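Local coordinates for protein SidF, inhibitor of growth family, member 3 (Legionella pneumophila subsp. pneumophila, PDB 4FYE) that acts as a phosphoinositide phosphatase of Legionella, probably removing the 3-phosphate from phosphatidylinositol 3,4,5-trisphosphate, at residues T355-V361 and Y640-G645; Y410-M414 and Q447-D451. The protein carries 1 engineered substitution. One frame throughout, in Å; residues are numbered along the deposited sequence.

Contact 1: T355-V361 and Y640-G645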
ATOM      1  N   THR A 355       2.913   6.092 -14.063  1.00 51.46           N
ATOM      2  CA  THR A 355       3.369   7.039 -13.016  1.00 48.07           C
ATOM      3  C   THR A 355       3.097   6.613 -11.583  1.00 48.75           C
ATOM      4  O   THR A 355       1.985   6.274 -11.219  1.00 45.58           O
ATOM      5  CB  THR A 355       3.142   8.543 -13.343  1.00 52.80           C
ATOM      6  OG1 THR A 355       2.762   9.289 -12.163  1.00 57.12           O
ATOM      7  CG2 THR A 355       2.201   8.791 -14.504  1.00 49.34           C
ATOM      8  N   GLU A 356       4.154   6.547 -10.777  1.00 49.92           N
ATOM      9  CA  GLU A 356       4.004   6.119  -9.411  1.00 47.51           C
ATOM     10  C   GLU A 356       4.020   7.284  -8.436  1.00 48.08           C
ATOM     11  O   GLU A 356       4.925   8.114  -8.497  1.00 50.19           O
ATOM     12  CB  GLU A 356       5.099   5.148  -9.048  1.00 48.70           C
ATOM     13  CG  GLU A 356       4.977   4.620  -7.631  1.00 43.02           C
ATOM     14  CD  GLU A 356       6.232   3.874  -7.111  1.00 49.50           C
ATOM     15  OE1 GLU A 356       6.161   3.451  -5.925  1.00 43.77           O
ATOM     16  OE2 GLU A 356       7.257   3.674  -7.855  1.00 47.39           O
ATOM     17  N   CYS A 357       3.027   7.331  -7.533  1.00 47.49           N
ATOM     18  CA  CYS A 357       3.010   8.291  -6.424  1.00 48.17           C
ATOM     19  C   CYS A 357       3.163   7.529  -5.088  1.00 45.80           C
ATOM     20  O   CYS A 357       2.241   6.861  -4.607  1.00 51.39           O
ATOM     21  CB  CYS A 357       1.712   9.118  -6.433  1.00 49.91           C
ATOM     22  SG  CYS A 357       1.567  10.246  -4.987  1.00 56.41           S
ATOM     23  N   TYR A 358       4.334   7.599  -4.501  1.00 46.14           N
ATOM     24  CA  TYR A 358       4.607   6.827  -3.300  1.00 43.42           C
ATOM     25  C   TYR A 358       4.370   7.745  -2.097  1.00 42.44           C
ATOM     26  O   TYR A 358       5.142   8.632  -1.852  1.00 48.54           O
ATOM     27  CB  TYR A 358       6.038   6.259  -3.403  1.00 39.08           C
ATOM     28  CG  TYR A 358       6.514   5.542  -2.187  1.00 42.54           C
ATOM     29  CD1 TYR A 358       5.663   4.731  -1.440  1.00 41.22           C
ATOM     30  CD2 TYR A 358       7.837   5.626  -1.789  1.00 40.79           C
ATOM     31  CE1 TYR A 358       6.127   4.065  -0.308  1.00 42.27           C
ATOM     32  CE2 TYR A 358       8.288   4.999  -0.645  1.00 42.20           C
ATOM     33  CZ  TYR A 358       7.439   4.226   0.100  1.00 45.47           C
ATOM     34  OH  TYR A 358       7.926   3.575   1.234  1.00 54.29           O
ATOM     35  N   THR A 359       3.275   7.615  -1.363  1.00 44.02           N
ATOM     36  CA  THR A 359       3.205   8.449  -0.144  1.00 43.55           C
ATOM     37  C   THR A 359       3.753   7.652   1.047  1.00 42.85           C
ATOM     38  O   THR A 359       3.083   6.815   1.627  1.00 43.51           O
ATOM     39  CB  THR A 359       1.814   8.994   0.123  1.00 41.52           C
ATOM     40  OG1 THR A 359       0.936   7.927   0.018  1.00 39.02           O
ATOM     41  CG2 THR A 359       1.396  10.053  -0.998  1.00 46.44           C
ATOM     42  N   GLN A 360       5.007   7.910   1.377  1.00 40.67           N
ATOM     43  CA  GLN A 360       5.647   7.191   2.473  1.00 40.06           C
ATOM     44  C   GLN A 360       5.296   7.874   3.796  1.00 41.18           C
ATOM     45  O   GLN A 360       5.034   9.100   3.837  1.00 41.83           O
ATOM     46  CB  GLN A 360       7.151   7.243   2.252  1.00 39.79           C
ATOM     47  CG  GLN A 360       7.979   6.369   3.141  1.00 41.67           C
ATOM     48  CD  GLN A 360       9.481   6.591   2.895  1.00 50.09           C
ATOM     49  OE1 GLN A 360       9.989   7.744   2.906  1.00 47.34           O
ATOM     50  NE2 GLN A 360      10.204   5.484   2.687  1.00 46.92           N
ATOM     51  N   VAL A 361       5.362   7.104   4.875  1.00 38.59           N
ATOM     52  CA  VAL A 361       4.805   7.515   6.144  1.00 42.56           C
ATOM     53  C   VAL A 361       5.681   7.119   7.400  1.00 43.07           C
ATOM     54  O   VAL A 361       5.299   7.267   8.524  1.00 45.60           O
ATOM     55  CB  VAL A 361       3.346   7.020   6.095  1.00 43.55           C
ATOM     56  CG1 VAL A 361       3.065   5.931   7.069  1.00 39.85           C
ATOM     57  CG2 VAL A 361       2.352   8.166   6.044  1.00 46.72           C
ATOM     58  N   TYR A 640      -2.781   8.303 -11.177  1.00 46.30           N
ATOM     59  CA  TYR A 640      -1.504   7.610 -10.879  1.00 44.31           C
ATOM     60  C   TYR A 640      -1.739   6.300 -10.108  1.00 45.91           C
ATOM     61  O   TYR A 640      -2.843   6.046  -9.629  1.00 43.88           O
ATOM     62  CB  TYR A 640      -0.583   8.514 -10.041  1.00 44.30           C
ATOM     63  CG  TYR A 640      -0.308   9.839 -10.692  1.00 43.36           C
ATOM     64  CD1 TYR A 640      -0.512  10.007 -12.059  1.00 43.88           C
ATOM     65  CD2 TYR A 640       0.186  10.923  -9.960  1.00 44.95           C
ATOM     66  CE1 TYR A 640      -0.262  11.255 -12.699  1.00 50.66           C
ATOM     67  CE2 TYR A 640       0.428  12.178 -10.570  1.00 48.16           C
ATOM     68  CZ  TYR A 640       0.236  12.336 -11.941  1.00 48.76           C
ATOM     69  OH  TYR A 640       0.492  13.549 -12.567  1.00 58.37           O
ATOM     70  N   ALA A 641      -0.730   5.437 -10.064  1.00 43.07           N
ATOM     71  CA  ALA A 641      -0.765   4.291  -9.220  1.00 42.11           C
ATOM     72  C   ALA A 641      -0.245   4.707  -7.806  1.00 41.46           C
ATOM     73  O   ALA A 641       0.934   5.017  -7.675  1.00 47.07           O
ATOM     74  CB  ALA A 641       0.120   3.223  -9.805  1.00 36.43           C
ATOM     75  N   ASN A 642      -1.093   4.760  -6.770  1.00 41.68           N
ATOM     76  CA  ASN A 642      -0.611   5.154  -5.422  1.00 41.81           C
ATOM     77  C   ASN A 642      -0.059   3.956  -4.576  1.00 40.66           C
ATOM     78  O   ASN A 642      -0.816   3.022  -4.212  1.00 40.78           O
ATOM     79  CB  ASN A 642      -1.691   5.973  -4.674  1.00 43.53           C
ATOM     80  CG  ASN A 642      -1.395   6.122  -3.166  1.00 46.00           C
ATOM     81  OD1 ASN A 642      -2.106   5.541  -2.336  1.00 48.41           O
ATOM     82  ND2 ASN A 642      -0.317   6.819  -2.815  1.00 42.85           N
ATOM     83  N   THR A 643       1.255   3.954  -4.338  1.00 39.71           N
ATOM     84  CA  THR A 643       1.938   2.992  -3.417  1.00 36.66           C
ATOM     85  C   THR A 643       2.168   3.697  -2.043  1.00 40.42           C
ATOM     86  O   THR A 643       2.321   4.914  -1.977  1.00 40.66           O
ATOM     87  CB  THR A 643       3.321   2.572  -3.962  1.00 36.80           C
ATOM     88  OG1 THR A 643       4.130   3.770  -4.188  1.00 38.41           O
ATOM     89  CG2 THR A 643       3.189   1.854  -5.357  1.00 37.14           C
ATOM     90  N   LYS A 644       2.237   2.920  -0.963  1.00 40.18           N
ATOM     91  CA  LYS A 644       2.199   3.429   0.384  1.00 46.23           C
ATOM     92  C   LYS A 644       2.710   2.370   1.372  1.00 48.56           C
ATOM     93  O   LYS A 644       2.581   1.144   1.163  1.00 43.65           O
ATOM     94  CB  LYS A 644       0.805   3.958   0.802  1.00 41.45           C
ATOM     95  CG  LYS A 644      -0.306   3.046   0.451  1.00 35.54           C
ATOM     96  CD  LYS A 644      -1.638   3.778   0.648  1.00 41.36           C
ATOM     97  CE  LYS A 644      -2.791   3.061  -0.044  1.00 39.93           C
ATOM     98  NZ  LYS A 644      -2.547   3.166  -1.524  1.00 40.76           N
ATOM     99  N   GLY A 645       3.336   2.878   2.439  1.00 53.07           N
ATOM    100  CA  GLY A 645       4.362   2.095   3.076  1.00 61.07           C
ATOM    101  C   GLY A 645       5.146   2.701   4.246  1.00 71.03           C
ATOM    102  O   GLY A 645       5.382   3.954   4.446  1.00 42.37           O
TER
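Thr355 lies across one face of the Tyr640 ring: its hydroxyl OG1 comes within 3.4 Å of Tyr640 CD1, above the rim, while its methyl CG2 meets the same side of the ring, 3.8 Å from Tyr640 CD1. Cys357 touches the edge of that ring instead, with its CB 4.2 Å from Tyr640 CD2. Beyond these side chains the backbones run parallel and in step, from Glu356 beside Ala641 to Tyr358 beside Thr643, with bonds such as Cys357 N to Ala641 O at 3.1 Å. Strand 641-645 forms one border of a mixed four-stranded sheet. It leads towards helix 652-668, and the sequence directly after Gly645 is consistent with the CX5R phosphate-binding loop, a serine, probably the engineered residue, standing where the motif has its cysteine.

Side chains reinforce the pairing on both faces. Thr643 holds OG1 between its backbone N and carbonyl carbon (chi1 56°), from where it donates to the anti lone pair of Glu356 OE1 at 2.7 Å. That carboxylate is also bonded to Arg273, Tyr410 and Gln298. On the face of Cys357 and Thr359, Asn642 ND2 gives one hydrogen to Cys357 O at 3.1 Å and another to Thr359 OG1 at 3.3 Å, the latter in its amide plane. Cys357 O thus accepts twice, since Thr643 N reaches it from the opposite face of the carbonyl plane.

Contact 2: Y410-M414 and Q447-D451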
ATOM      1  N   TYR A 410       8.537   5.657 -17.137  1.00 50.88           N
ATOM      2  CA  TYR A 410       8.306   5.855 -15.679  1.00 48.22           C
ATOM      3  C   TYR A 410       8.374   7.321 -15.241  1.00 51.41           C
ATOM      4  O   TYR A 410       9.148   8.111 -15.772  1.00 50.99           O
ATOM      5  CB  TYR A 410       9.210   4.944 -14.855  1.00 45.04           C
ATOM      6  CG  TYR A 410       9.030   5.011 -13.361  1.00 46.17           C
ATOM      7  CD1 TYR A 410       8.040   4.259 -12.699  1.00 48.48           C
ATOM      8  CD2 TYR A 410       9.883   5.826 -12.585  1.00 47.23           C
ATOM      9  CE1 TYR A 410       7.904   4.345 -11.308  1.00 47.37           C
ATOM     10  CE2 TYR A 410       9.780   5.886 -11.219  1.00 47.62           C
ATOM     11  CZ  TYR A 410       8.807   5.165 -10.583  1.00 46.03           C
ATOM     12  OH  TYR A 410       8.724   5.314  -9.242  1.00 47.71           O
ATOM     13  N   GLN A 411       7.491   7.695 -14.325  1.00 50.96           N
ATOM     14  CA  GLN A 411       7.495   9.007 -13.701  1.00 51.93           C
ATOM     15  C   GLN A 411       7.250   8.799 -12.213  1.00 54.57           C
ATOM     16  O   GLN A 411       6.283   8.146 -11.831  1.00 51.18           O
ATOM     17  CB  GLN A 411       6.396   9.895 -14.269  1.00 56.96           C
ATOM     18  CG  GLN A 411       6.596  10.250 -15.741  1.00 70.43           C
ATOM     19  CD  GLN A 411       5.718  11.412 -16.184  1.00 80.68           C
ATOM     20  OE1 GLN A 411       4.667  11.203 -16.803  1.00 84.83           O
ATOM     21  NE2 GLN A 411       6.140  12.645 -15.866  1.00 79.19           N
ATOM     22  N   ALA A 412       8.128   9.367 -11.401  1.00 52.74           N
ATOM     23  CA  ALA A 412       8.085   9.306  -9.982  1.00 54.09           C
ATOM     24  C   ALA A 412       7.471  10.545  -9.281  1.00 58.89           C
ATOM     25  O   ALA A 412       7.641  11.702  -9.692  1.00 55.84           O
ATOM     26  CB  ALA A 412       9.488   9.162  -9.492  1.00 51.92           C
ATOM     27  N   ARG A 413       6.756  10.275  -8.203  1.00 54.99           N
ATOM     28  CA  ARG A 413       6.415  11.305  -7.280  1.00 54.53           C
ATOM     29  C   ARG A 413       6.483  10.644  -5.889  1.00 52.74           C
ATOM     30  O   ARG A 413       5.841   9.629  -5.615  1.00 45.06           O
ATOM     31  CB  ARG A 413       5.013  11.872  -7.541  1.00 58.86           C
ATOM     32  CG  ARG A 413       4.629  12.240  -8.971  1.00 55.04           C
ATOM     33  CD  ARG A 413       5.075  13.634  -9.135  1.00 60.90           C
ATOM     34  NE  ARG A 413       4.595  14.230 -10.345  1.00 66.02           N
ATOM     35  CZ  ARG A 413       5.342  14.338 -11.437  1.00 68.73           C
ATOM     36  NH1 ARG A 413       6.569  13.831 -11.435  1.00 64.03           N
ATOM     37  NH2 ARG A 413       4.866  14.956 -12.519  1.00 60.36           N
ATOM     38  N   MET A 414       7.261  11.242  -5.004  1.00 49.84           N
ATOM     39  CA  MET A 414       7.488  10.636  -3.770  1.00 49.75           C
ATOM     40  C   MET A 414       7.371  11.674  -2.722  1.00 51.79           C
ATOM     41  O   MET A 414       7.989  12.723  -2.877  1.00 51.45           O
ATOM     42  CB  MET A 414       8.856  10.024  -3.697  1.00 46.86           C
ATOM     43  CG  MET A 414       8.978   9.473  -2.286  1.00 48.75           C
ATOM     44  SD  MET A 414      10.484   8.589  -2.130  0.62 42.59           S
ATOM     45  CE  MET A 414      10.490   8.006  -0.481  1.00 44.47           C
ATOM     46  N   GLN A 447       5.519  19.502  -7.798  1.00 58.88           N
ATOM     47  CA  GLN A 447       5.197  18.601  -8.914  1.00 60.41           C
ATOM     48  C   GLN A 447       3.708  18.380  -9.022  1.00 59.01           C
ATOM     49  O   GLN A 447       3.131  18.554 -10.083  1.00 61.05           O
ATOM     50  CB  GLN A 447       5.862  17.266  -8.717  1.00 58.39           C
ATOM     51  CG  GLN A 447       7.365  17.375  -8.623  1.00 61.51           C
ATOM     52  CD  GLN A 447       8.035  16.035  -8.379  1.00 58.77           C
ATOM     53  OE1 GLN A 447       7.706  15.307  -7.445  1.00 55.04           O
ATOM     54  NE2 GLN A 447       8.980  15.704  -9.237  1.00 55.01           N
ATOM     55  N   MET A 448       3.093  18.042  -7.894  1.00 58.81           N
ATOM     56  CA  MET A 448       1.696  17.627  -7.843  1.00 57.64           C
ATOM     57  C   MET A 448       0.857  18.835  -8.115  1.00 58.27           C
ATOM     58  O   MET A 448      -0.190  18.753  -8.733  1.00 64.94           O
ATOM     59  CB  MET A 448       1.338  17.062  -6.436  1.00 61.14           C
ATOM     60  CG  MET A 448       2.029  15.746  -6.076  1.00 56.91           C
ATOM     61  SD  MET A 448       1.461  14.414  -7.159  1.00 56.41           S
ATOM     62  CE  MET A 448      -0.157  14.011  -6.458  1.00 54.10           C
ATOM     63  N   THR A 449       1.298  19.979  -7.638  1.00 57.76           N
ATOM     64  CA  THR A 449       0.545  21.138  -7.964  1.00 60.67           C
ATOM     65  C   THR A 449       0.667  21.488  -9.467  1.00 65.97           C
ATOM     66  O   THR A 449      -0.346  21.755 -10.109  1.00 70.48           O
ATOM     67  CB  THR A 449       0.712  22.329  -6.959  1.00 63.72           C
ATOM     68  OG1 THR A 449       0.869  23.536  -7.692  1.00 64.95           O
ATOM     69  CG2 THR A 449       1.884  22.193  -5.997  1.00 60.00           C
ATOM     70  N   ASP A 450       1.866  21.446 -10.048  1.00 67.02           N
ATOM     71  CA  ASP A 450       2.018  21.639 -11.528  1.00 68.80           C
ATOM     72  C   ASP A 450       1.141  20.622 -12.336  1.00 70.30           C
ATOM     73  O   ASP A 450       0.404  21.023 -13.252  1.00 63.86           O
ATOM     74  CB  ASP A 450       3.518  21.648 -11.962  1.00 70.47           C
ATOM     75  CG  ASP A 450       4.319  22.939 -11.448  1.00 81.65           C
ATOM     76  OD1 ASP A 450       3.906  24.084 -11.766  1.00 86.54           O
ATOM     77  OD2 ASP A 450       5.377  22.835 -10.753  1.00 77.75           O
ATOM     78  N   ASP A 451       1.147  19.332 -11.935  1.00 68.50           N
ATOM     79  CA  ASP A 451       0.295  18.310 -12.588  1.00 67.57           C
ATOM     80  C   ASP A 451      -1.149  18.689 -12.496  1.00 69.86           C
ATOM     81  O   ASP A 451      -1.921  18.425 -13.412  1.00 72.00           O
ATOM     82  CB  ASP A 451       0.405  16.935 -11.935  1.00 66.51           C
ATOM     83  CG  ASP A 451       1.777  16.370 -11.995  1.00 68.82           C
ATOM     84  OD1 ASP A 451       2.687  17.054 -12.506  1.00 78.12           O
ATOM     85  OD2 ASP A 451       1.958  15.243 -11.525  1.00 68.45           O
TER
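Arg413 meets Asp451 in a side-on salt bridge, its NE and NH2 edge turned to the carboxylate. NE reaches Asp451 OD2 at 3.1 Å and NH2 reaches Asp451 OD1 at 3.0 Å; NH2 also donates to OD2, which therefore takes two bonds from the one guanidinium and is bonded to the Tyr640 hydroxyl as well. Both oxygens are met on their syn sides, although the two groups are not coplanar, their planes standing 44° apart. NH1, on the other flank, turns back to the strand and bonds Ala412 O at 3.0 Å, so the guanidinium is tied at both ends and its rotation is restricted. A bend at chi2 (-88°) folds the arginine chain between strand 410-414 and the helix.

Gln447 packs on the flat of the group: its CB lies over one face, 3.7 Å from Arg413 NE, while its OE1 rests 3.5 Å from Arg413 CD. Met448 SD approaches near the plane, at the edge, 4.2 Å from Arg413 CD, and the same methionine packs on helix 626-637.

The pairing is a strand-to-helix bridge: one turn of helix 438-458, Gln447 to Asp451, supplies both the anion and the cover. Because Arg413 and Asp451 are both buried, their opposite charges probably stabilise each other, which would be expected to keep the aspartate ionised.

In the fold
Contact 2 is nested within the chain loop that contact 1 closes, and their centres lie 11 Å apart. Strands 353-360 and 402-416 are neighbours in one sheet, so contact 1 joins strand to strand and contact 2 anchors the next strand to helix 438-458. Two probable hydrogen bonds link the pair: Tyr640 OH to Asp451 OD2 at 2.5 Å, and Glu356 OE2 to Tyr410 OH at 2.6 Å. Asp451 thereby connects the segment 640-645 with Arg413. The Gly645 end of contact 1 leads into the probable active-site loop, whereas contact 2 joins contact 1 near the start of strand 641-645, away from that loop.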